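Local coordinates for putative glucoamylase (Bacteroides uniformis, PDB 4GL3), which is a putative glucoamylase that probably hydrolyses glycosidic bonds in glucose-containing carbohydrate chains, at residues Y29-A34 and A79-K84; L202-S205 and P210-E213; E231-K236 and H243-P248; D353-W356 and G360-D363. All coordinates share one frame; numbering follows the deposited sequence.

Contact 1: Y29-A34 and A79-K84; sequences YFWDFA and AERMLK
A cation-pi stack between W31 and R81 joins the loop that follows helix 15-27 to helix 75-90, in a largely helical fold consistent with the six-hairpin clan of this family. The guanidinium of R81 lies flat on one face of the W31 indole, the planes only 15° apart, and CZ of R81 stands 3.9 Å from the centroid of the six-membered ring, almost straight above it. NH2 comes down nearest to CE2 of W31, at 3.6 Å. The aliphatic root of the arginine follows the same ring, with CB 3.6 Å from CZ3 of W31. Bends at chi2 and chi3 curl the R81 chain so that both its methylenes and its charged end can use one aromatic surface. The guanidinium is also held by polar bonds near its own plane. NH1 gives W31 O a bond of 3.0 Å that is nearly straight (171°), and one water links NH1 to F30 O. A second water accepts from NH2 and gives only a weak bond back to W31 O. A34 CB packs against NH1 at 3.8 Å, while F27 meets the indole from outside the two segments. With the ring fixing the plane of the cation and the carbonyl and waters fixing its rotation within that plane, the positive charge is probably stabilised by the indole pi cloud, W31 O and, through water, F30 O, without any carboxylate from either segment.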
loop_
_atom_site.group_PDB
_atom_site.type_symbol
_atom_site.label_atom_id
_atom_site.label_comp_id
_atom_site.label_asym_id
_atom_site.label_seq_id
_atom_site.Cartn_x
_atom_site.Cartn_y
_atom_site.Cartn_z
ATOM N N TYR A 29 2.256 14.265 -6.493
ATOM C CA TYR A 29 3.418 13.541 -5.992
ATOM C C TYR A 29 3.874 12.463 -7.001
ATOM O O TYR A 29 5.055 12.204 -7.122
ATOM C CB TYR A 29 3.138 12.908 -4.608
ATOM C CG TYR A 29 4.374 12.339 -3.947
ATOM C CD1 TYR A 29 4.825 11.049 -4.256
ATOM C CD2 TYR A 29 5.132 13.102 -3.048
ATOM C CE1 TYR A 29 5.977 10.525 -3.696
ATOM C CE2 TYR A 29 6.305 12.582 -2.472
ATOM C CZ TYR A 29 6.720 11.288 -2.787
ATOM O OH TYR A 29 7.884 10.756 -2.243
ATOM N N PHE A 30 2.911 11.796 -7.641
ATOM C CA PHE A 30 3.169 10.684 -8.500
ATOM C C PHE A 30 3.280 11.039 -9.969
ATOM O O PHE A 30 3.749 10.215 -10.752
ATOM C CB PHE A 30 2.066 9.646 -8.317
ATOM C CG PHE A 30 2.061 9.066 -6.958
ATOM C CD1 PHE A 30 3.045 8.145 -6.593
ATOM C CD2 PHE A 30 1.189 9.545 -5.992
ATOM C CE1 PHE A 30 3.091 7.642 -5.320
ATOM C CE2 PHE A 30 1.228 9.047 -4.698
ATOM C CZ PHE A 30 2.182 8.078 -4.361
ATOM N N TRP A 31 2.799 12.219 -10.346
ATOM C CA TRP A 31 2.792 12.653 -11.718
ATOM C C TRP A 31 3.905 13.691 -11.933
ATOM O O TRP A 31 4.913 13.390 -12.539
ATOM C CB TRP A 31 1.409 13.216 -12.129
ATOM C CG TRP A 31 1.371 13.484 -13.571
ATOM C CD1 TRP A 31 1.575 14.681 -14.190
ATOM C CD2 TRP A 31 1.185 12.520 -14.602
ATOM N NE1 TRP A 31 1.504 14.516 -15.550
ATOM C CE2 TRP A 31 1.267 13.192 -15.822
ATOM C CE3 TRP A 31 0.911 11.148 -14.604
ATOM C CZ2 TRP A 31 1.104 12.546 -17.036
ATOM C CZ3 TRP A 31 0.742 10.513 -15.803
ATOM C CH2 TRP A 31 0.854 11.199 -17.001
ATOM N N ASP A 32 3.702 14.900 -11.434
ATOM C CA ASP A 32 4.652 15.995 -11.609
ATOM C C ASP A 32 5.988 15.719 -10.919
ATOM O O ASP A 32 7.007 16.064 -11.426
ATOM C CB ASP A 32 4.068 17.287 -11.046
ATOM C CG ASP A 32 2.674 17.594 -11.615
ATOM O OD1 ASP A 32 1.689 17.015 -11.139
ATOM O OD2 ASP A 32 2.588 18.390 -12.548
ATOM N N PHE A 33 5.975 15.072 -9.772
ATOM C CA PHE A 33 7.194 14.876 -8.987
ATOM C C PHE A 33 7.906 13.507 -9.232
ATOM O O PHE A 33 8.898 13.214 -8.588
ATOM C CB PHE A 33 6.821 15.020 -7.506
ATOM C CG PHE A 33 7.992 14.988 -6.534
ATOM C CD1 PHE A 33 9.043 15.876 -6.658
ATOM C CD2 PHE A 33 7.985 14.117 -5.461
ATOM C CE1 PHE A 33 10.099 15.855 -5.745
ATOM C CE2 PHE A 33 9.041 14.082 -4.556
ATOM C CZ PHE A 33 10.086 14.954 -4.696
ATOM N N ALA A 34 7.370 12.687 -10.128
ATOM C CA ALA A 34 7.967 11.413 -10.507
ATOM C C ALA A 34 9.294 11.636 -11.162
ATOM O O ALA A 34 9.526 12.665 -11.789
ATOM C CB ALA A 34 7.065 10.643 -11.465
ATOM N N ALA A 79 -1.315 6.509 -20.415
ATOM C CA ALA A 79 -0.761 5.335 -21.111
ATOM C C ALA A 79 0.708 5.561 -21.470
ATOM O O ALA A 79 1.553 4.667 -21.334
ATOM C CB ALA A 79 -1.590 5.028 -22.361
ATOM N N GLU A 80 1.021 6.773 -21.919
ATOM C CA GLU A 80 2.391 7.112 -22.275
ATOM C C GLU A 80 3.311 6.963 -21.068
ATOM O O GLU A 80 4.387 6.311 -21.149
ATOM C CB GLU A 80 2.450 8.536 -22.857
ATOM C CG GLU A 80 3.860 9.029 -23.179
ATOM C CD GLU A 80 3.832 10.440 -23.735
ATOM O OE1 GLU A 80 3.100 11.304 -23.175
ATOM O OE2 GLU A 80 4.516 10.670 -24.741
ATOM N N ARG A 81 2.878 7.527 -19.936
ATOM C CA ARG A 81 3.618 7.388 -18.676
ATOM C C ARG A 81 3.755 5.908 -18.253
ATOM O O ARG A 81 4.828 5.463 -17.872
ATOM C CB ARG A 81 2.932 8.180 -17.553
ATOM C CG ARG A 81 3.639 8.176 -16.181
ATOM C CD ARG A 81 5.014 8.827 -16.224
ATOM N NE ARG A 81 4.952 10.232 -16.618
ATOM C CZ ARG A 81 4.851 11.253 -15.767
ATOM N NH1 ARG A 81 4.837 11.077 -14.453
ATOM N NH2 ARG A 81 4.804 12.470 -16.235
HETATM N N MSE A 82 2.654 5.174 -18.275
HETATM C CA MSE A 82 2.655 3.780 -17.908
HETATM C C MSE A 82 3.648 2.962 -18.766
HETATM O O MSE A 82 4.384 2.119 -18.234
HETATM C CB MSE A 82 1.245 3.186 -18.048
HETATM C CG MSE A 82 1.104 1.763 -17.513
HETATM SE SE MSE A 82 1.341 1.607 -15.599
HETATM C CE MSE A 82 0.226 3.118 -15.108
ATOM N N LEU A 83 3.656 3.199 -20.064
ATOM C CA LEU A 83 4.621 2.544 -20.947
ATOM C C LEU A 83 6.060 2.888 -20.532
ATOM O O LEU A 83 6.899 1.983 -20.494
ATOM C CB LEU A 83 4.362 2.838 -22.452
ATOM C CG LEU A 83 5.267 2.118 -23.489
ATOM C CD1 LEU A 83 5.253 0.600 -23.276
ATOM C CD2 LEU A 83 4.882 2.474 -24.923
ATOM N N LYS A 84 6.345 4.151 -20.199
ATOM C CA LYS A 84 7.664 4.534 -19.722
ATOM C C LYS A 84 8.053 3.703 -18.458
ATOM O O LYS A 84 9.166 3.182 -18.367
ATOM C CB LYS A 84 7.765 6.045 -19.436
ATOM C CG LYS A 84 9.135 6.541 -18.919
ATOM C CD LYS A 84 9.316 8.059 -19.070
ATOM C CE LYS A 84 8.551 8.792 -17.991
ATOM N NZ LYS A 84 8.574 10.305 -18.069
HETATM O O HOH W 1 4.674 8.661 -12.915
HETATM O O HOH W 2 5.012 15.315 -15.228
#

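Contact 2: L202-S205 and P210-E213; sequences LGAS and PIAE
The peptide plane joining G203 to A204 is the flat group here, and I211 covers one of its faces. CG1 of I211 lies over that face, 3.5 Å from G203 C and 3.6 Å from A204 N, and its CD1 reaches on above the same nitrogen. I211 N approaches from this side too: it gives G203 O a bond of 3.0 Å, fairly straight at the hydrogen (161°), from well above the carbonyl plane. P210 adds a CA-H...O contact, its CA 3.2 Å from G203 O. CG1 takes the place between the backbone N and the carbonyl carbon (chi1 64°), which lays the ethyl arm along the peptide, with A204 CB 4.3 Å from CG1. The absence of a side chain at G203 matters, since a beta carbon there would come tight against I211 CG2. An alanine in place of I211 would keep the backbone bond but is likely to open a gap over the G203-A204 peptide. The returning chain thus supplies an N-H to a carbonyl in the last turn of helix 197-205, and R412, bonded to both A204 O and I211 O, brings a positive charge that probably suits the negative end of the helix dipole.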
loop_
_atom_site.group_PDB
_atom_site.type_symbol
_atom_site.label_atom_id
_atom_site.label_comp_id
_atom_site.label_asym_id
_atom_site.label_seq_id
_atom_site.Cartn_x
_atom_site.Cartn_y
_atom_site.Cartn_z
ATOM N N LEU A 202 -0.420 -13.416 -4.373
ATOM C CA LEU A 202 0.255 -13.410 -5.677
ATOM C C LEU A 202 1.081 -14.692 -5.862
ATOM O O LEU A 202 1.079 -15.308 -6.947
ATOM C CB LEU A 202 1.133 -12.173 -5.853
ATOM C CG LEU A 202 0.392 -10.806 -5.928
ATOM C CD1 LEU A 202 1.339 -9.611 -5.979
ATOM C CD2 LEU A 202 -0.548 -10.806 -7.114
ATOM N N GLY A 203 1.781 -15.108 -4.820
ATOM C CA GLY A 203 2.522 -16.398 -4.875
ATOM C C GLY A 203 1.612 -17.553 -5.278
ATOM O O GLY A 203 2.000 -18.419 -6.051
ATOM N N ALA A 204 0.395 -17.583 -4.749
ATOM C CA ALA A 204 -0.558 -18.665 -5.031
ATOM C C ALA A 204 -1.128 -18.527 -6.436
ATOM O O ALA A 204 -1.568 -19.535 -7.015
ATOM C CB ALA A 204 -1.715 -18.677 -4.016
ATOM N N SER A 205 -1.140 -17.286 -6.943
ATOM C CA SER A 205 -1.748 -16.941 -8.245
ATOM C C SER A 205 -0.824 -17.144 -9.450
ATOM O O SER A 205 -1.280 -17.174 -10.593
ATOM C CB SER A 205 -2.212 -15.473 -8.255
ATOM O OG SER A 205 -3.120 -15.173 -7.205
ATOM N N PRO A 210 4.353 -20.843 -8.851
ATOM C CA PRO A 210 3.410 -20.747 -7.713
ATOM C C PRO A 210 3.920 -21.455 -6.449
ATOM O O PRO A 210 4.733 -22.393 -6.531
ATOM C CB PRO A 210 2.175 -21.488 -8.207
ATOM C CG PRO A 210 2.730 -22.505 -9.167
ATOM C CD PRO A 210 3.885 -21.775 -9.874
ATOM N N ILE A 211 3.439 -20.982 -5.314
ATOM C CA ILE A 211 3.648 -21.642 -4.013
ATOM C C ILE A 211 2.640 -22.761 -3.780
ATOM O O ILE A 211 1.533 -22.746 -4.305
ATOM C CB ILE A 211 3.619 -20.621 -2.848
ATOM C CG1 ILE A 211 2.207 -19.963 -2.743
ATOM C CG2 ILE A 211 4.714 -19.567 -3.005
ATOM C CD1 ILE A 211 1.960 -19.226 -1.466
ATOM N N ALA A 212 3.042 -23.754 -2.991
ATOM C CA ALA A 212 2.123 -24.765 -2.487
ATOM C C ALA A 212 1.138 -24.103 -1.487
ATOM O O ALA A 212 1.447 -23.102 -0.855
ATOM C CB ALA A 212 2.905 -25.934 -1.826
ATOM N N GLU A 213 -0.049 -24.670 -1.351
ATOM C CA GLU A 213 -1.049 -24.156 -0.411
ATOM C C GLU A 213 -0.545 -24.164 1.006
ATOM O O GLU A 213 -0.853 -23.250 1.780
ATOM C CB GLU A 213 -2.341 -25.004 -0.485
ATOM C CG GLU A 213 -3.048 -24.852 -1.823
ATOM C CD GLU A 213 -4.062 -25.953 -2.066
ATOM O OE1 GLU A 213 -4.694 -26.386 -1.059
ATOM O OE2 GLU A 213 -4.208 -26.377 -3.244
#

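Contact 3: E231-K236 and H243-P248; sequences EYYGIK and HGKGGP
Y232 OH is gripped by two asparagines, N228 ND2 and N242 OD1, so that the phenol presenting its ring to K245 is anchored at its polar end. Across that ring runs the lysine. K245 CA lies over one face, 4.1 Å from CE2 of Y232 and toward the rim, and CG of K245 comes to 3.7 Å from CD2 of Y232. Farther along, the chain passes to the neighbouring tyrosine: CE of K245 touches Y233 OH at 3.7 Å, and CD lies 4.0 Å from Y233 CE2, the two side chains crossing at about a right angle. These are van der Waals contacts of methylenes with aromatic carbons and a phenol oxygen; no hydrogen bond spans the segments. Each segment contains a type I' turn. One, from Y232 to I235, forms the two-residue loop of the beta hairpin between strands 227-232 and 235-239, with Y232 N bonded to I235 O and I235 N to Y232 O, each at 2.9 Å. The other runs from G244 to G247 and is closed by G247 N and G244 O. Y233 and K245 hold the same place in their turns, the first of the two central residues, and both have left-handed backbone angles. Helix 271-288 packs against both, its I281 touching K245 and its A284 and Y285 touching Y233.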
loop_
_atom_site.group_PDB
_atom_site.type_symbol
_atom_site.label_atom_id
_atom_site.label_comp_id
_atom_site.label_asym_id
_atom_site.label_seq_id
_atom_site.Cartn_x
_atom_site.Cartn_y
_atom_site.Cartn_z
ATOM N N GLU A 231 -11.165 -8.701 22.327
ATOM C CA GLU A 231 -12.026 -7.533 22.258
ATOM C C GLU A 231 -11.254 -6.279 22.723
ATOM O O GLU A 231 -10.553 -6.302 23.728
ATOM C CB GLU A 231 -13.227 -7.793 23.162
ATOM C CG GLU A 231 -14.430 -6.937 22.883
ATOM C CD GLU A 231 -15.617 -7.398 23.708
ATOM O OE1 GLU A 231 -16.144 -8.476 23.375
ATOM O OE2 GLU A 231 -15.994 -6.709 24.689
ATOM N N TYR A 232 -11.374 -5.195 21.971
ATOM C CA TYR A 232 -10.771 -3.925 22.331
ATOM C C TYR A 232 -11.861 -2.845 22.226
ATOM O O TYR A 232 -12.480 -2.699 21.164
ATOM C CB TYR A 232 -9.620 -3.619 21.385
ATOM C CG TYR A 232 -8.550 -4.700 21.269
ATOM C CD1 TYR A 232 -8.710 -5.784 20.382
ATOM C CD2 TYR A 232 -7.382 -4.648 22.019
ATOM C CE1 TYR A 232 -7.747 -6.759 20.239
ATOM C CE2 TYR A 232 -6.405 -5.650 21.892
ATOM C CZ TYR A 232 -6.588 -6.702 21.004
ATOM O OH TYR A 232 -5.630 -7.719 20.855
ATOM N N TYR A 233 -12.125 -2.138 23.321
ATOM C CA TYR A 233 -13.218 -1.132 23.350
ATOM C C TYR A 233 -14.520 -1.753 22.805
ATOM O O TYR A 233 -15.240 -1.144 22.015
ATOM C CB TYR A 233 -12.838 0.124 22.543
ATOM C CG TYR A 233 -11.465 0.664 22.856
ATOM C CD1 TYR A 233 -11.222 1.451 24.002
ATOM C CD2 TYR A 233 -10.405 0.349 22.057
ATOM C CE1 TYR A 233 -9.939 1.917 24.292
ATOM C CE2 TYR A 233 -9.130 0.810 22.331
ATOM C CZ TYR A 233 -8.909 1.579 23.453
ATOM O OH TYR A 233 -7.635 1.987 23.677
ATOM N N GLY A 234 -14.805 -2.990 23.201
ATOM C CA GLY A 234 -16.048 -3.644 22.798
ATOM C C GLY A 234 -16.042 -4.173 21.369
ATOM O O GLY A 234 -17.040 -4.683 20.921
ATOM N N ILE A 235 -14.927 -4.083 20.656
ATOM C CA ILE A 235 -14.859 -4.561 19.255
ATOM C C ILE A 235 -13.948 -5.793 19.103
ATOM O O ILE A 235 -12.779 -5.775 19.491
ATOM C CB ILE A 235 -14.383 -3.426 18.317
ATOM C CG1 ILE A 235 -15.297 -2.173 18.473
ATOM C CG2 ILE A 235 -14.356 -3.886 16.864
ATOM C CD1 ILE A 235 -14.637 -0.841 18.143
ATOM N N LYS A 236 -14.480 -6.839 18.482
ATOM C CA LYS A 236 -13.773 -8.077 18.286
ATOM C C LYS A 236 -12.822 -7.872 17.099
ATOM O O LYS A 236 -13.266 -7.472 16.014
ATOM C CB LYS A 236 -14.789 -9.192 18.001
ATOM C CG LYS A 236 -14.311 -10.609 18.315
ATOM C CD LYS A 236 -14.872 -11.667 17.354
ATOM C CE LYS A 236 -14.060 -11.732 16.061
ATOM N NZ LYS A 236 -14.594 -12.685 15.043
ATOM N N HIS A 243 -0.762 -6.446 21.660
ATOM C CA HIS A 243 -0.368 -5.218 22.364
ATOM C C HIS A 243 -0.610 -4.002 21.456
ATOM O O HIS A 243 -1.027 -2.936 21.915
ATOM C CB HIS A 243 1.124 -5.332 22.798
ATOM C CG HIS A 243 1.681 -4.120 23.508
ATOM N ND1 HIS A 243 2.585 -3.254 22.915
ATOM C CD2 HIS A 243 1.495 -3.657 24.770
ATOM C CE1 HIS A 243 2.914 -2.303 23.774
ATOM N NE2 HIS A 243 2.264 -2.521 24.905
ATOM N N GLY A 244 -0.406 -4.183 20.163
ATOM C CA GLY A 244 -0.625 -3.092 19.212
ATOM C C GLY A 244 -2.059 -2.889 18.770
ATOM O O GLY A 244 -2.321 -2.016 17.929
ATOM N N LYS A 245 -2.996 -3.656 19.341
ATOM C CA LYS A 245 -4.410 -3.583 18.961
ATOM C C LYS A 245 -4.584 -3.633 17.438
ATOM O O LYS A 245 -5.297 -2.840 16.839
ATOM C CB LYS A 245 -5.054 -2.334 19.538
ATOM C CG LYS A 245 -4.796 -2.163 21.040
ATOM C CD LYS A 245 -5.673 -1.100 21.675
ATOM C CE LYS A 245 -5.125 -0.647 23.028
ATOM N NZ LYS A 245 -5.121 -1.719 24.030
ATOM N N GLY A 246 -3.905 -4.570 16.829
ATOM C CA GLY A 246 -3.920 -4.747 15.357
ATOM C C GLY A 246 -2.675 -4.222 14.650
ATOM O O GLY A 246 -2.323 -4.681 13.559
ATOM N N GLY A 247 -1.995 -3.268 15.286
ATOM C CA GLY A 247 -0.803 -2.683 14.719
ATOM C C GLY A 247 -1.077 -1.322 14.086
ATOM O O GLY A 247 -2.174 -0.773 14.175
ATOM N N PRO A 248 -0.058 -0.761 13.455
ATOM C CA PRO A 248 -0.221 0.438 12.618
ATOM C C PRO A 248 -1.336 0.242 11.568
ATOM O O PRO A 248 -1.480 -0.862 10.959
ATOM C CB PRO A 248 1.134 0.590 11.929
ATOM C CG PRO A 248 2.075 -0.378 12.607
ATOM C CD PRO A 248 1.252 -1.425 13.290
#

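Contact 4: D353-W356 and G360-D363; sequences DRLW and GFKD
K362 binds the end of helix 352-355 with both its backbone and its side chain. K362 N gives L355 O a bond of 2.8 Å, straight at the hydrogen (169°) and pointing nearly down the carbonyl bond. The lysine chain, extended beyond CG, then runs back past that same oxygen until NZ reaches R354 O at 3.1 Å, from above the carbonyl plane. A water accepting from NZ donates in turn to D353 O and to W356 O, the latter at 2.6 Å, so the ammonium serves three carbonyls, one directly and two through water. A serine in place of K362 would probably leave R354 O and the water without their charged partner. Next comes a tight beta hairpin, in which W356 and F361 form an antiparallel non-hydrogen-bonded pair, their CA atoms 4.6 Å apart. Their side chains share a face of it and meet T-shaped, the edge of W356 toward the face of F361, with planes at 75° and CE3 of W356 3.8 Å from CE1 of F361. G360 CA lies over a face of the indole in a CH-pi contact, 4.1 Å from the centroid of its six-membered ring. L355 CG packs on F361 CD1 at 4.1 Å, and helix 15-27 covers both aromatic residues through L21 and V22. A positive charge set among carbonyls at a helix C-terminus is likely to be favourable, offsetting the partial negative charge gathered there.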
loop_
_atom_site.group_PDB
_atom_site.type_symbol
_atom_site.label_atom_id
_atom_site.label_comp_id
_atom_site.label_asym_id
_atom_site.label_seq_id
_atom_site.Cartn_x
_atom_site.Cartn_y
_atom_site.Cartn_z
ATOM N N ASP A 353 -3.547 25.273 7.216
ATOM C CA ASP A 353 -2.497 26.296 7.088
ATOM C C ASP A 353 -1.115 25.712 7.437
ATOM O O ASP A 353 -0.112 26.154 6.909
ATOM C CB ASP A 353 -2.831 27.546 7.907
ATOM C CG ASP A 353 -3.018 27.253 9.410
ATOM O OD1 ASP A 353 -3.582 26.198 9.826
ATOM O OD2 ASP A 353 -2.604 28.111 10.203
ATOM N N ARG A 354 -1.060 24.679 8.275
ATOM C CA ARG A 354 0.232 24.077 8.620
ATOM C C ARG A 354 0.423 22.672 8.083
ATOM O O ARG A 354 1.561 22.208 7.937
ATOM C CB ARG A 354 0.449 24.132 10.132
ATOM C CG ARG A 354 0.618 25.565 10.623
ATOM C CD ARG A 354 1.076 25.647 12.061
ATOM N NE ARG A 354 2.393 25.069 12.262
ATOM C CZ ARG A 354 2.976 25.006 13.446
ATOM N NH1 ARG A 354 2.338 25.489 14.496
ATOM N NH2 ARG A 354 4.177 24.459 13.581
ATOM N N LEU A 355 -0.662 21.996 7.726
ATOM C CA LEU A 355 -0.587 20.588 7.259
ATOM C C LEU A 355 -0.768 20.394 5.747
ATOM O O LEU A 355 -0.365 19.383 5.186
ATOM C CB LEU A 355 -1.666 19.781 7.985
ATOM C CG LEU A 355 -1.739 18.256 7.859
ATOM C CD1 LEU A 355 -0.427 17.627 8.298
ATOM C CD2 LEU A 355 -2.903 17.751 8.721
ATOM N N TRP A 356 -1.422 21.339 5.079
ATOM C CA TRP A 356 -1.763 21.162 3.651
ATOM C C TRP A 356 -0.720 21.891 2.842
ATOM O O TRP A 356 -0.416 23.014 3.150
ATOM C CB TRP A 356 -3.141 21.786 3.369
ATOM C CG TRP A 356 -3.582 21.776 1.931
ATOM C CD1 TRP A 356 -3.559 22.821 1.062
ATOM C CD2 TRP A 356 -4.140 20.665 1.216
ATOM N NE1 TRP A 356 -4.053 22.422 -0.168
ATOM C CE2 TRP A 356 -4.421 21.103 -0.088
ATOM C CE3 TRP A 356 -4.445 19.346 1.568
ATOM C CZ2 TRP A 356 -4.989 20.272 -1.051
ATOM C CZ3 TRP A 356 -5.009 18.521 0.619
ATOM C CH2 TRP A 356 -5.288 18.982 -0.676
ATOM N N GLY A 360 -0.446 17.747 -1.147
ATOM C CA GLY A 360 -1.513 17.314 -0.268
ATOM C C GLY A 360 -1.236 17.557 1.203
ATOM O O GLY A 360 -0.600 18.556 1.586
ATOM N N PHE A 361 -1.733 16.633 2.021
ATOM C CA PHE A 361 -1.446 16.593 3.435
ATOM C C PHE A 361 -0.018 16.116 3.624
ATOM O O PHE A 361 0.390 15.072 3.093
ATOM C CB PHE A 361 -2.387 15.652 4.205
ATOM C CG PHE A 361 -3.831 16.069 4.159
ATOM C CD1 PHE A 361 -4.258 17.217 4.801
ATOM C CD2 PHE A 361 -4.750 15.321 3.447
ATOM C CE1 PHE A 361 -5.583 17.612 4.735
ATOM C CE2 PHE A 361 -6.093 15.703 3.382
ATOM C CZ PHE A 361 -6.503 16.841 4.037
ATOM N N LYS A 362 0.698 16.857 4.457
ATOM C CA LYS A 362 2.028 16.467 4.840
ATOM C C LYS A 362 1.952 15.204 5.731
ATOM O O LYS A 362 0.862 14.757 6.173
ATOM C CB LYS A 362 2.726 17.629 5.541
ATOM C CG LYS A 362 3.087 18.771 4.602
ATOM C CD LYS A 362 3.196 20.060 5.429
ATOM C CE LYS A 362 3.313 21.295 4.581
ATOM N NZ LYS A 362 3.522 22.420 5.507
ATOM N N ASP A 363 3.100 14.589 5.948
ATOM C CA ASP A 363 3.118 13.201 6.382
ATOM C C ASP A 363 2.503 12.911 7.737
ATOM O O ASP A 363 1.929 11.836 7.924
ATOM C CB ASP A 363 4.536 12.687 6.415
ATOM C CG ASP A 363 4.589 11.178 6.438
ATOM O OD1 ASP A 363 3.917 10.530 5.577
ATOM O OD2 ASP A 363 5.344 10.645 7.277
HETATM O O HOH W 3 1.073 23.919 5.122
#

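How the contacts relate
Followed from the N terminus, the four contacts come in series, and none nests in or crosses another. Contact 1 closes the longest loop, 44 residues that include helix 54-69, and ties the loop after helix 15-27 to helix 75-90. The others are local closures: contact 2 turns the chain between helices 197-205 and 213-220, contact 3 brings a hairpin tip against the loop that follows it, and contact 4 folds strand 360-361 back on the end of helix 352-355. Contacts 1 and 4 come nearest, about 7 Å between closest atoms, and Y359, inside the contact 4 turn, meets F33. Contacts 1 and 3, like 2 and 4, lie on opposite sides of the chain's centre.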